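Local structure of mRNA export factor (Human herpesvirus 1, 4YXP) at residues B[76-81]-B[123-128]; B[110-115]-B[151-156]; B[117-122]-B[229-234]. The protein is a multifunctional regulator of viral gene expression that inhibits host splicing and mediates nuclear export of viral intronless mRNAs. One frame throughout, in Å; residues are numbered along the deposited sequence.

Contact 1 (B[76-81]-B[123-128])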
loop_
_atom_site.group_PDB
_atom_site.type_symbol
_atom_site.label_atom_id
_atom_site.label_comp_id
_atom_site.label_asym_id
_atom_site.label_seq_id
_atom_site.Cartn_x
_atom_site.Cartn_y
_atom_site.Cartn_z
ATOM N N GLU B 76 -11.353 2.002 -28.827
ATOM C CA GLU B 76 -11.295 1.496 -30.199
ATOM C C GLU B 76 -9.868 1.091 -30.577
ATOM O O GLU B 76 -9.655 0.078 -31.242
ATOM C CB GLU B 76 -11.827 2.545 -31.182
ATOM C CG GLU B 76 -13.348 2.705 -31.173
ATOM C CD GLU B 76 -13.882 3.310 -29.881
ATOM O OE1 GLU B 76 -13.148 4.083 -29.225
ATOM O OE2 GLU B 76 -15.042 3.011 -29.522
ATOM N N THR B 77 -8.894 1.885 -30.147
ATOM C CA THR B 77 -7.489 1.593 -30.417
ATOM C C THR B 77 -7.030 0.355 -29.646
ATOM O O THR B 77 -6.268 -0.464 -30.166
ATOM C CB THR B 77 -6.589 2.799 -30.054
ATOM O OG1 THR B 77 -6.888 3.895 -30.925
ATOM C CG2 THR B 77 -5.105 2.451 -30.183
ATOM N N LEU B 78 -7.490 0.215 -28.407
ATOM C CA LEU B 78 -7.132 -0.941 -27.596
ATOM C C LEU B 78 -7.692 -2.217 -28.229
ATOM O O LEU B 78 -7.041 -3.263 -28.236
ATOM C CB LEU B 78 -7.647 -0.770 -26.162
ATOM C CG LEU B 78 -7.345 -1.886 -25.154
ATOM C CD1 LEU B 78 -5.855 -2.165 -25.040
ATOM C CD2 LEU B 78 -7.912 -1.518 -23.793
ATOM N N VAL B 79 -8.898 -2.129 -28.771
ATOM C CA VAL B 79 -9.508 -3.284 -29.414
ATOM C C VAL B 79 -8.680 -3.664 -30.639
ATOM O O VAL B 79 -8.459 -4.845 -30.910
ATOM C CB VAL B 79 -10.984 -3.003 -29.777
ATOM C CG1 VAL B 79 -11.519 -4.020 -30.775
ATOM C CG2 VAL B 79 -11.838 -3.017 -28.513
ATOM N N ALA B 80 -8.205 -2.659 -31.367
ATOM C CA ALA B 80 -7.467 -2.896 -32.604
ATOM C C ALA B 80 -6.049 -3.414 -32.341
ATOM O O ALA B 80 -5.590 -4.351 -32.996
ATOM C CB ALA B 80 -7.412 -1.621 -33.429
ATOM N N HIS B 81 -5.364 -2.807 -31.377
ATOM C CA HIS B 81 -3.950 -3.087 -31.141
ATOM C C HIS B 81 -3.705 -4.073 -30.004
ATOM O O HIS B 81 -2.589 -4.570 -29.842
ATOM C CB HIS B 81 -3.205 -1.785 -30.847
ATOM C CG HIS B 81 -3.085 -0.877 -32.025
ATOM N ND1 HIS B 81 -2.452 0.343 -31.970
ATOM C CD2 HIS B 81 -3.519 -1.010 -33.308
ATOM C CE1 HIS B 81 -2.497 0.926 -33.157
ATOM N NE2 HIS B 81 -3.142 0.114 -33.984
ATOM N N LEU B 123 -8.765 -4.047 -16.032
ATOM C CA LEU B 123 -10.109 -4.452 -16.430
ATOM C C LEU B 123 -10.389 -4.178 -17.910
ATOM O O LEU B 123 -11.094 -4.952 -18.560
ATOM C CB LEU B 123 -11.152 -3.750 -15.554
ATOM C CG LEU B 123 -11.129 -4.105 -14.058
ATOM C CD1 LEU B 123 -12.346 -3.528 -13.357
ATOM C CD2 LEU B 123 -11.053 -5.610 -13.822
ATOM N N ALA B 124 -9.842 -3.095 -18.453
ATOM C CA ALA B 124 -10.023 -2.817 -19.877
ATOM C C ALA B 124 -9.284 -3.860 -20.714
ATOM O O ALA B 124 -9.760 -4.272 -21.776
ATOM C CB ALA B 124 -9.543 -1.417 -20.220
ATOM N N TRP B 125 -8.122 -4.286 -20.228
ATOM C CA TRP B 125 -7.358 -5.354 -20.874
ATOM C C TRP B 125 -8.175 -6.642 -20.893
ATOM O O TRP B 125 -8.261 -7.319 -21.918
ATOM C CB TRP B 125 -6.025 -5.571 -20.149
ATOM C CG TRP B 125 -5.159 -6.654 -20.732
ATOM C CD1 TRP B 125 -4.927 -7.894 -20.205
ATOM C CD2 TRP B 125 -4.399 -6.586 -21.947
ATOM N NE1 TRP B 125 -4.073 -8.602 -21.020
ATOM C CE2 TRP B 125 -3.735 -7.821 -22.094
ATOM C CE3 TRP B 125 -4.219 -5.602 -22.925
ATOM C CZ2 TRP B 125 -2.906 -8.098 -23.182
ATOM C CZ3 TRP B 125 -3.394 -5.880 -24.004
ATOM C CH2 TRP B 125 -2.750 -7.117 -24.122
ATOM N N CYS B 126 -8.783 -6.973 -19.758
ATOM C CA CYS B 126 -9.652 -8.141 -19.676
ATOM C C CYS B 126 -10.833 -8.011 -20.634
ATOM O O CYS B 126 -11.228 -8.982 -21.278
ATOM C CB CYS B 126 -10.162 -8.341 -18.247
ATOM S SG CYS B 126 -8.912 -8.958 -17.106
ATOM N N LYS B 127 -11.398 -6.811 -20.728
ATOM C CA LYS B 127 -12.558 -6.603 -21.584
ATOM C C LYS B 127 -12.166 -6.757 -23.050
ATOM O O LYS B 127 -12.956 -7.234 -23.868
ATOM C CB LYS B 127 -13.188 -5.226 -21.349
ATOM C CG LYS B 127 -14.541 -5.090 -22.037
ATOM C CD LYS B 127 -15.193 -3.734 -21.832
ATOM C CE LYS B 127 -16.512 -3.668 -22.598
ATOM N NZ LYS B 127 -17.262 -2.406 -22.371
ATOM N N MET B 128 -10.943 -6.356 -23.377
ATOM C CA MET B 128 -10.438 -6.491 -24.738
ATOM C C MET B 128 -10.244 -7.967 -25.085
ATOM O O MET B 128 -10.597 -8.404 -26.183
ATOM C CB MET B 128 -9.127 -5.713 -24.898
ATOM C CG MET B 128 -8.478 -5.834 -26.279
ATOM S SD MET B 128 -7.488 -7.330 -26.503
ATOM C CE MET B 128 -6.197 -7.087 -25.285
#
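Ala124 O accepts the helix bond from Met128 N at 2.9 Å, and Leu78 CD2 of the other helix comes within 3.9 Å of that oxygen. Leu78 CD2 is equally close to Ala124 CB. Leu78 CG is anti to the backbone N (chi1 -179°), and both branches of the side chain are used. Leu78 CD1 reaches the edge of the Trp125 ring, near its plane, 4.4 Å from Trp125 CE3. The segments lie on helices 75-91 and 112-132; the axes of 76-81 and 123-128 come within 10.0 Å at a crossing angle of -55°. This is helix-to-helix packing in the C-terminal folded domain, and no hydrogen bond links the two segments. Phe269 of the second subunit packs on both Leu78 and Trp125. It lies in the C-terminal region important for homodimerization, so the contact borders the dimer interface. Met128 completes the contact from the side of helix 112-132. Met128 CG lies 3.5 Å from Leu78 O and 4.2 Å from Val79 CA. The chain then bends at chi2 and chi3, and Met128 CE sits 3.3 Å above one face of the Trp125 ring, toward its rim. The indole NE1 bonds to Asp140, and Val79 O takes a bond from His132.

Contact 2 (B[110-115]-B[151-156])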
loop_
_atom_site.group_PDB
_atom_site.type_symbol
_atom_site.label_atom_id
_atom_site.label_comp_id
_atom_site.label_asym_id
_atom_site.label_seq_id
_atom_site.Cartn_x
_atom_site.Cartn_y
_atom_site.Cartn_z
ATOM N N GLU B 110 2.488 2.795 -6.464
ATOM C CA GLU B 110 1.796 3.883 -7.166
ATOM C C GLU B 110 0.956 4.742 -6.224
ATOM O O GLU B 110 0.476 4.253 -5.200
ATOM C CB GLU B 110 0.892 3.320 -8.272
ATOM C CG GLU B 110 1.627 2.931 -9.531
ATOM C CD GLU B 110 0.695 2.478 -10.643
ATOM O OE1 GLU B 110 -0.301 1.779 -10.347
ATOM O OE2 GLU B 110 0.966 2.824 -11.812
ATOM N N ASN B 111 0.771 6.016 -6.573
ATOM C CA ASN B 111 -0.092 6.896 -5.782
ATOM C C ASN B 111 -1.551 6.596 -6.127
ATOM O O ASN B 111 -1.823 5.761 -6.989
ATOM C CB ASN B 111 0.256 8.378 -6.006
ATOM C CG ASN B 111 -0.073 8.881 -7.409
ATOM O OD1 ASN B 111 -0.955 8.368 -8.091
ATOM N ND2 ASN B 111 0.641 9.916 -7.834
ATOM N N PHE B 112 -2.490 7.254 -5.451
ATOM C CA PHE B 112 -3.889 6.838 -5.538
ATOM C C PHE B 112 -4.456 6.945 -6.956
ATOM O O PHE B 112 -5.116 6.021 -7.426
ATOM C CB PHE B 112 -4.757 7.650 -4.577
ATOM C CG PHE B 112 -6.208 7.262 -4.612
ATOM C CD1 PHE B 112 -6.597 5.967 -4.297
ATOM C CD2 PHE B 112 -7.181 8.180 -4.966
ATOM C CE1 PHE B 112 -7.933 5.600 -4.329
ATOM C CE2 PHE B 112 -8.520 7.818 -5.000
ATOM C CZ PHE B 112 -8.896 6.529 -4.683
ATOM N N ILE B 113 -4.210 8.062 -7.633
ATOM C CA ILE B 113 -4.725 8.246 -8.986
ATOM C C ILE B 113 -4.085 7.229 -9.926
ATOM O O ILE B 113 -4.753 6.674 -10.802
ATOM C CB ILE B 113 -4.490 9.688 -9.488
ATOM C CG1 ILE B 113 -5.222 10.694 -8.597
ATOM C CG2 ILE B 113 -4.949 9.839 -10.946
ATOM C CD1 ILE B 113 -6.737 10.530 -8.562
ATOM N N GLU B 114 -2.792 6.982 -9.749
ATOM C CA GLU B 114 -2.100 5.993 -10.567
ATOM C C GLU B 114 -2.684 4.601 -10.343
ATOM O O GLU B 114 -2.848 3.828 -11.288
ATOM C CB GLU B 114 -0.601 5.999 -10.261
ATOM C CG GLU B 114 0.127 7.226 -10.791
ATOM C CD GLU B 114 1.559 7.330 -10.292
ATOM O OE1 GLU B 114 1.900 6.693 -9.269
ATOM O OE2 GLU B 114 2.347 8.057 -10.925
ATOM N N ALA B 115 -3.010 4.288 -9.092
ATOM C CA ALA B 115 -3.604 2.998 -8.760
ATOM C C ALA B 115 -4.957 2.816 -9.455
ATOM O O ALA B 115 -5.255 1.738 -9.983
ATOM C CB ALA B 115 -3.761 2.858 -7.247
ATOM N N ASP B 151 -4.071 -4.794 -3.534
ATOM C CA ASP B 151 -3.451 -4.493 -2.239
ATOM C C ASP B 151 -3.256 -2.992 -2.037
ATOM O O ASP B 151 -3.506 -2.459 -0.948
ATOM C CB ASP B 151 -2.095 -5.199 -2.104
ATOM C CG ASP B 151 -2.228 -6.670 -1.752
ATOM O OD1 ASP B 151 -3.370 -7.143 -1.555
ATOM O OD2 ASP B 151 -1.181 -7.351 -1.657
ATOM N N ASN B 152 -2.796 -2.315 -3.083
ATOM C CA ASN B 152 -2.535 -0.884 -3.004
ATOM C C ASN B 152 -3.817 -0.091 -2.734
ATOM O O ASN B 152 -3.853 0.754 -1.835
ATOM C CB ASN B 152 -1.873 -0.392 -4.296
ATOM C CG ASN B 152 -1.131 0.920 -4.104
ATOM O OD1 ASN B 152 -0.828 1.320 -2.977
ATOM N ND2 ASN B 152 -0.825 1.590 -5.202
ATOM N N LEU B 153 -4.868 -0.360 -3.504
ATOM C CA LEU B 153 -6.134 0.351 -3.323
ATOM C C LEU B 153 -6.743 0.055 -1.955
ATOM O O LEU B 153 -7.317 0.940 -1.315
ATOM C CB LEU B 153 -7.134 -0.017 -4.424
ATOM C CG LEU B 153 -6.902 0.603 -5.808
ATOM C CD1 LEU B 153 -7.870 0.012 -6.829
ATOM C CD2 LEU B 153 -7.041 2.116 -5.769
ATOM N N ALA B 154 -6.624 -1.189 -1.508
ATOM C CA ALA B 154 -7.152 -1.577 -0.205
ATOM C C ALA B 154 -6.428 -0.837 0.923
ATOM O O ALA B 154 -7.054 -0.380 1.878
ATOM C CB ALA B 154 -7.033 -3.078 -0.013
ATOM N N THR B 155 -5.108 -0.728 0.809
ATOM C CA THR B 155 -4.312 -0.035 1.815
ATOM C C THR B 155 -4.756 1.425 1.913
ATOM O O THR B 155 -4.897 1.972 3.003
ATOM C CB THR B 155 -2.799 -0.116 1.488
ATOM O OG1 THR B 155 -2.351 -1.470 1.622
ATOM C CG2 THR B 155 -1.972 0.776 2.419
ATOM N N ARG B 156 -5.000 2.049 0.770
ATOM C CA ARG B 156 -5.300 3.476 0.749
ATOM C C ARG B 156 -6.748 3.784 1.142
ATOM O O ARG B 156 -7.012 4.810 1.769
ATOM C CB ARG B 156 -4.975 4.044 -0.639
ATOM C CG ARG B 156 -3.466 4.109 -0.897
ATOM C CD ARG B 156 -3.091 4.279 -2.372
ATOM N NE ARG B 156 -1.643 4.131 -2.546
ATOM C CZ ARG B 156 -0.759 5.125 -2.465
ATOM N NH1 ARG B 156 -1.160 6.373 -2.238
ATOM N NH2 ARG B 156 0.538 4.874 -2.626
HETATM O O HOH W 1 -1.574 0.214 -8.046
#
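The N-terminal end of helix 112-132, with its capping box of Asn111 and Glu114, meets helix 146-167; Arg156 passes by Asn111, and Asn152 bonds to Glu110 just before it. Asn111 OD1 accepts from Glu114 N at 2.8 Å, and Glu114 OE1 accepts from Asn111 N. Glu110 O receives Asn152 ND2 at 3.0 Å. The bond is nearly straight (172°). The acceptor lies in the Asn152 amide plane, while the donor stands 36° out of the Glu110 carbonyl plane. Asn152 OD1 takes Arg156 NE at 3.0 Å, in the guanidinium plane. A water links Asn152 ND2 to Glu110 OE1, which also hydrogen-bonds Ser118 OG. The Arg156 chain is extended from CG to NE. One face of its guanidinium lies over Glu110 O, Asn111 CA and Phe112 N, with Arg156 CZ 3.1 Å from Glu110 O. On the apolar side, Leu153 CD2 lies 3.7 Å from Ala115 CB and 3.9 Å from Phe112 CE1. Gln109 of the second subunit packs on Arg156. Glu110 O faces the guanidinium without a hydrogen bond and may stabilise its charge. With ND2 donating to Glu110 O and OD1 accepting from Arg156, the Asn152 amide is fixed in rotation and in turn positions the guanidinium.

Contact 3 (B[117-122]-B[229-234])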
loop_
_atom_site.group_PDB
_atom_site.type_symbol
_atom_site.label_atom_id
_atom_site.label_comp_id
_atom_site.label_asym_id
_atom_site.label_seq_id
_atom_site.Cartn_x
_atom_site.Cartn_y
_atom_site.Cartn_z
ATOM N N ALA B 117 -5.889 4.186 -12.204
ATOM C CA ALA B 117 -5.589 3.995 -13.621
ATOM C C ALA B 117 -5.162 2.559 -13.907
ATOM O O ALA B 117 -5.502 1.992 -14.950
ATOM C CB ALA B 117 -4.507 4.972 -14.063
ATOM N N SER B 118 -4.420 1.962 -12.980
ATOM C CA SER B 118 -3.949 0.595 -13.166
ATOM C C SER B 118 -5.097 -0.405 -13.038
ATOM O O SER B 118 -5.090 -1.447 -13.687
ATOM C CB SER B 118 -2.840 0.269 -12.163
ATOM O OG SER B 118 -1.645 0.955 -12.508
ATOM N N ALA B 119 -6.083 -0.086 -12.204
ATOM C CA ALA B 119 -7.265 -0.926 -12.084
ATOM C C ALA B 119 -8.046 -0.916 -13.401
ATOM O O ALA B 119 -8.490 -1.960 -13.884
ATOM C CB ALA B 119 -8.143 -0.459 -10.935
ATOM N N ASP B 120 -8.198 0.262 -13.992
ATOM C CA ASP B 120 -8.878 0.372 -15.285
ATOM C C ASP B 120 -8.068 -0.284 -16.402
ATOM O O ASP B 120 -8.638 -0.897 -17.305
ATOM C CB ASP B 120 -9.161 1.836 -15.620
ATOM C CG ASP B 120 -10.371 2.379 -14.874
ATOM O OD1 ASP B 120 -11.388 1.655 -14.776
ATOM O OD2 ASP B 120 -10.306 3.525 -14.383
ATOM N N GLU B 121 -6.745 -0.157 -16.341
ATOM C CA GLU B 121 -5.875 -0.801 -17.321
ATOM C C GLU B 121 -6.095 -2.310 -17.280
ATOM O O GLU B 121 -6.214 -2.961 -18.318
ATOM C CB GLU B 121 -4.400 -0.470 -17.049
ATOM C CG GLU B 121 -3.431 -0.986 -18.118
ATOM C CD GLU B 121 -1.967 -0.778 -17.742
ATOM O OE1 GLU B 121 -1.657 -0.716 -16.530
ATOM O OE2 GLU B 121 -1.122 -0.681 -18.661
ATOM N N THR B 122 -6.163 -2.853 -16.067
ATOM C CA THR B 122 -6.350 -4.282 -15.866
ATOM C C THR B 122 -7.699 -4.743 -16.411
ATOM O O THR B 122 -7.772 -5.708 -17.167
ATOM C CB THR B 122 -6.252 -4.656 -14.371
ATOM O OG1 THR B 122 -4.998 -4.204 -13.847
ATOM C CG2 THR B 122 -6.366 -6.162 -14.176
ATOM N N GLY B 229 -12.541 3.181 -17.523
ATOM C CA GLY B 229 -12.480 4.428 -16.784
ATOM C C GLY B 229 -13.428 4.468 -15.596
ATOM O O GLY B 229 -13.412 5.421 -14.814
ATOM N N ALA B 230 -14.244 3.427 -15.447
ATOM C CA ALA B 230 -15.275 3.408 -14.409
ATOM C C ALA B 230 -14.684 3.325 -13.007
ATOM O O ALA B 230 -15.289 3.818 -12.054
ATOM C CB ALA B 230 -16.232 2.249 -14.639
ATOM N N CYS B 231 -13.520 2.691 -12.874
ATOM C CA CYS B 231 -12.880 2.551 -11.563
ATOM C C CYS B 231 -12.438 3.912 -11.049
ATOM O O CYS B 231 -12.713 4.278 -9.906
ATOM C CB CYS B 231 -11.674 1.609 -11.632
ATOM S SG CYS B 231 -12.067 -0.114 -11.995
ATOM N N MET B 232 -11.748 4.657 -11.906
ATOM C CA MET B 232 -11.277 5.990 -11.566
ATOM C C MET B 232 -12.433 6.972 -11.365
ATOM O O MET B 232 -12.500 7.664 -10.348
ATOM C CB MET B 232 -10.340 6.507 -12.654
ATOM C CG MET B 232 -9.795 7.899 -12.392
ATOM S SD MET B 232 -8.671 8.444 -13.684
ATOM C CE MET B 232 -7.271 7.361 -13.395
ATOM N N ALA B 233 -13.339 7.041 -12.334
ATOM C CA ALA B 233 -14.448 7.986 -12.251
ATOM C C ALA B 233 -15.349 7.657 -11.064
ATOM O O ALA B 233 -15.781 8.546 -10.327
ATOM C CB ALA B 233 -15.251 7.980 -13.541
ATOM N N GLY B 234 -15.619 6.370 -10.883
ATOM C CA GLY B 234 -16.552 5.919 -9.870
ATOM C C GLY B 234 -16.059 6.107 -8.449
ATOM O O GLY B 234 -16.811 6.538 -7.577
#
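Ala117 meets the tip of Met232: Met232 CE lies 3.7 Å from both N and CB of Ala117. Phe275 of the second subunit also packs on Met232. Ala119 CB touches Cys231 SG at 4.1 Å. Asp120 carries the polar part of the contact. Its CG is anti to the carbonyl carbon (chi1 -79°), and the carboxylate faces the start of helix 230-241. Asp120 OD1 accepts from Cys231 N at 3.0 Å through its syn lone pair. Asp120 OD2 accepts from Met232 N at 3.1 Å, on the syn side but 22° out of the carboxylate plane. One carboxylate thus takes two amide N-H groups from the first turn of the other helix, and its negative charge would suit that helix end. Gly229, at the N-cap, brings its CA within 3.5 Å of Asp120 CG. Tyr226 OH is a further partner of Asp120 OD1, and Cys271 of the second subunit packs on Asp120. The axes of segments 117-122 and 230-234 approach to 8.1 Å at 147°, roughly antiparallel. Ala119 also packs on Val149 and Leu153 of helix 146-167, and Cys231 on Val192 of helix 188-204.

After the N-terminal helices, the chain enters helix 75-91 and then helix 93-109 before reaching helix 112-132, which supplies a segment to every contact. Contact 1 closes the first loop, from 76-81 to 123-128. Contact 2 opens inside it at 110-115 and closes at 151-156. Contact 3 opens at 117-122 and closes last, at 229-234, in the zinc-finger range. All three cross and none nests. Helix 112-132 therefore ties helices 75-91, 146-167 and 230-241 together. Contacts 1 and 3 touch where Leu123 CD1 meets Cys231 SG. Contacts 2 and 3 touch where Ile113 O meets Met232 CE. All three contacts also touch the second subunit of the intertwined dimer.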